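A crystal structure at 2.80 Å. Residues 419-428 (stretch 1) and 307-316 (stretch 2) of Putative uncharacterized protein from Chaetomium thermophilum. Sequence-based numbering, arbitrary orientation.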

# COMPACT_ATOMS: atom_id res chain seq x y z
N PRO A 419 -16.39 28.91 10.21
CA PRO A 419 -15.87 30.19 10.74
C PRO A 419 -16.29 30.47 12.17
O PRO A 419 -15.68 31.33 12.82
CB PRO A 419 -16.45 31.23 9.77
CG PRO A 419 -17.63 30.56 9.14
CD PRO A 419 -17.27 29.11 9.06
N ASP A 420 -17.32 29.79 12.68
CA ASP A 420 -17.69 29.93 14.09
C ASP A 420 -16.64 29.35 15.02
O ASP A 420 -16.68 29.63 16.22
CB ASP A 420 -19.03 29.23 14.36
CG ASP A 420 -20.19 29.95 13.72
OD1 ASP A 420 -19.97 30.79 12.82
OD2 ASP A 420 -21.34 29.67 14.13
N TRP A 421 -15.72 28.54 14.51
CA TRP A 421 -14.82 27.74 15.34
C TRP A 421 -13.40 27.82 14.80
O TRP A 421 -12.82 26.82 14.38
CB TRP A 421 -15.31 26.29 15.41
CG TRP A 421 -16.65 26.16 16.06
CD1 TRP A 421 -17.85 25.97 15.43
CD2 TRP A 421 -16.93 26.23 17.46
NE1 TRP A 421 -18.86 25.91 16.36
CE2 TRP A 421 -18.33 26.07 17.61
CE3 TRP A 421 -16.15 26.42 18.60
CZ2 TRP A 421 -18.95 26.08 18.86
CZ3 TRP A 421 -16.77 26.43 19.84
CH2 TRP A 421 -18.15 26.26 19.96
N PRO A 422 -12.80 29.02 14.81
CA PRO A 422 -11.43 29.16 14.30
C PRO A 422 -10.37 28.43 15.12
O PRO A 422 -9.24 28.31 14.65
CB PRO A 422 -11.20 30.68 14.31
CG PRO A 422 -12.18 31.21 15.30
CD PRO A 422 -13.38 30.31 15.20
N ALA A 423 -10.70 27.95 16.32
CA ALA A 423 -9.73 27.20 17.11
C ALA A 423 -9.51 25.79 16.60
O ALA A 423 -8.55 25.14 17.03
CB ALA A 423 -10.18 27.16 18.57
N ALA A 424 -10.37 25.30 15.70
CA ALA A 424 -10.16 23.97 15.13
C ALA A 424 -8.83 23.90 14.38
O ALA A 424 -8.06 22.96 14.55
CB ALA A 424 -11.31 23.61 14.19
N GLU A 425 -8.56 24.90 13.54
CA GLU A 425 -7.32 24.89 12.78
C GLU A 425 -6.11 25.03 13.69
O GLU A 425 -5.03 24.54 13.36
CB GLU A 425 -7.33 26.01 11.73
CG GLU A 425 -6.06 26.09 10.88
CD GLU A 425 -4.93 26.85 11.55
OE1 GLU A 425 -5.20 27.63 12.48
OE2 GLU A 425 -3.76 26.66 11.14
N LEU A 426 -6.26 25.70 14.83
CA LEU A 426 -5.12 25.89 15.73
C LEU A 426 -4.82 24.60 16.50
O LEU A 426 -3.67 24.16 16.57
CB LEU A 426 -5.41 27.04 16.69
CG LEU A 426 -4.34 27.34 17.75
CD1 LEU A 426 -2.97 27.52 17.12
CD2 LEU A 426 -4.73 28.58 18.53
N LEU A 427 -5.86 23.98 17.07
CA LEU A 427 -5.68 22.71 17.75
C LEU A 427 -5.14 21.65 16.79
O LEU A 427 -4.18 20.94 17.11
CB LEU A 427 -7.01 22.26 18.36
CG LEU A 427 -7.51 23.12 19.52
CD1 LEU A 427 -9.00 22.92 19.72
CD2 LEU A 427 -6.75 22.77 20.79
N LEU A 428 -5.74 21.56 15.60
CA LEU A 428 -5.26 20.60 14.60
C LEU A 428 -3.85 20.94 14.14
O LEU A 428 -3.07 20.03 13.83
CB LEU A 428 -6.22 20.58 13.41
CG LEU A 428 -7.59 19.94 13.66
CD1 LEU A 428 -8.55 20.29 12.53
CD2 LEU A 428 -7.46 18.44 13.81
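Stretch 2, residues 307-316: SALIMRLVQT

Stretch 2 is helical from Ser307 over most of its length and enters as the continuation of a helix that begins earlier in the chain. It lies across the start of the helix in stretch 1, which runs on past Leu428. The two axes cross at 92°, close to perpendicular, and approach to 9.6 Å. The backbones come nearest where Ala423 meets Met311, with 5.4 Å between Ala423 CA and Met311 CA. A small side chain on stretch 1 marks this point. Together the stretches bury 525 Å².

Trp421 gives up the most area. Its indole extends across the helix of stretch 2, against Ala308 and Arg312, one turn apart. Trp421 CZ3 is 3.3 Å from Ala308 O and 3.5 Å from Arg312 CG, and Trp421 CH2 is 3.8 Å from Ala308 CB. All approaches to the ring are oblique.

Met311 covers the most on stretch 2. Its CA-to-CB bond points toward stretch 1, and its chi angles are m, t and p. The terminal methyl packs against two residues: Met311 CE is 3.5 Å from Trp421 CB and 3.4 Å from Ala424 CB. Met311 SD lies 4.9 Å from the centroid of the six-membered ring of Trp421, 43° off the normal. Further back, Met311 CG is 3.9 Å from Leu427 CD1.

Gln315 supplies the one hydrogen bond between the stretches. Ala423 N donates to Gln315 OE1 at 3.0 Å, with an angle of 153°. This satisfies an amide near the beginning of the helix in stretch 1. Gln315 OE1 also touches Pro422 CD at 3.0 Å, but the proline nitrogen has no hydrogen to offer.

Val314 adds to the apolar contact. Val314 CG1 is 3.6 Å from Ala423 CB and 3.9 Å from Leu426 CD2, while Val314 CG2 is 4.1 Å from Leu427 CD2.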

# COMPACT_ATOMS: atom_id res chain seq x y z
N SER A 307 -15.87 19.21 23.41
CA SER A 307 -15.11 19.77 22.29
C SER A 307 -15.44 21.24 22.10
O SER A 307 -14.55 22.09 22.01
CB SER A 307 -15.40 18.98 21.01
OG SER A 307 -15.00 17.62 21.14
N ALA A 308 -16.74 21.56 22.05
CA ALA A 308 -17.15 22.95 21.90
C ALA A 308 -16.57 23.83 23.00
O ALA A 308 -16.12 24.95 22.74
CB ALA A 308 -18.68 23.04 21.89
N LEU A 309 -16.57 23.33 24.24
CA LEU A 309 -16.04 24.13 25.34
C LEU A 309 -14.54 24.33 25.20
O LEU A 309 -14.04 25.45 25.34
CB LEU A 309 -16.37 23.48 26.68
CG LEU A 309 -15.75 24.19 27.89
CD1 LEU A 309 -16.25 25.62 28.00
CD2 LEU A 309 -16.03 23.43 29.17
N ILE A 310 -13.80 23.25 24.93
CA ILE A 310 -12.36 23.36 24.72
C ILE A 310 -12.06 24.44 23.69
O ILE A 310 -11.29 25.38 23.95
CB ILE A 310 -11.78 22.00 24.29
CG1 ILE A 310 -11.84 21.00 25.46
CG2 ILE A 310 -10.35 22.15 23.77
CD1 ILE A 310 -10.89 21.31 26.61
N MET A 311 -12.68 24.33 22.52
CA MET A 311 -12.41 25.31 21.46
C MET A 311 -12.77 26.71 21.92
O MET A 311 -12.01 27.66 21.70
CB MET A 311 -13.18 24.93 20.20
CG MET A 311 -12.83 23.54 19.69
SD MET A 311 -13.83 23.03 18.29
CE MET A 311 -13.12 24.06 17.04
N ARG A 312 -13.92 26.87 22.59
CA ARG A 312 -14.30 28.18 23.12
C ARG A 312 -13.22 28.75 24.02
O ARG A 312 -12.86 29.92 23.92
CB ARG A 312 -15.63 28.08 23.87
CG ARG A 312 -16.85 28.06 22.97
CD ARG A 312 -18.11 28.39 23.75
NE ARG A 312 -18.06 29.73 24.32
CZ ARG A 312 -19.02 30.26 25.07
NH1 ARG A 312 -20.11 29.56 25.35
NH2 ARG A 312 -18.89 31.50 25.54
N LEU A 313 -12.69 27.92 24.93
CA LEU A 313 -11.60 28.37 25.80
C LEU A 313 -10.40 28.80 24.97
O LEU A 313 -9.71 29.77 25.33
CB LEU A 313 -11.20 27.26 26.77
CG LEU A 313 -12.26 26.77 27.76
CD1 LEU A 313 -11.65 25.77 28.72
CD2 LEU A 313 -12.88 27.93 28.52
N VAL A 314 -10.13 28.10 23.87
CA VAL A 314 -9.02 28.51 23.02
C VAL A 314 -9.30 29.87 22.37
O VAL A 314 -8.36 30.63 22.11
CB VAL A 314 -8.72 27.44 21.96
CG1 VAL A 314 -7.64 27.92 20.99
CG2 VAL A 314 -8.29 26.15 22.64
N GLN A 315 -10.56 30.19 22.10
CA GLN A 315 -10.88 31.45 21.43
C GLN A 315 -11.13 32.61 22.38
O GLN A 315 -11.21 33.75 21.93
CB GLN A 315 -12.11 31.30 20.52
CG GLN A 315 -12.39 29.89 20.05
CD GLN A 315 -13.24 29.83 18.81
OE1 GLN A 315 -13.01 29.01 17.92
NE2 GLN A 315 -14.26 30.68 18.74
N THR A 316 -11.25 32.35 23.69
CA THR A 316 -11.36 33.44 24.65
C THR A 316 -10.07 34.25 24.75
O THR A 316 -10.07 35.29 25.41
CB THR A 316 -11.73 32.91 26.04
OG1 THR A 316 -10.80 31.90 26.45
CG2 THR A 316 -13.14 32.35 26.05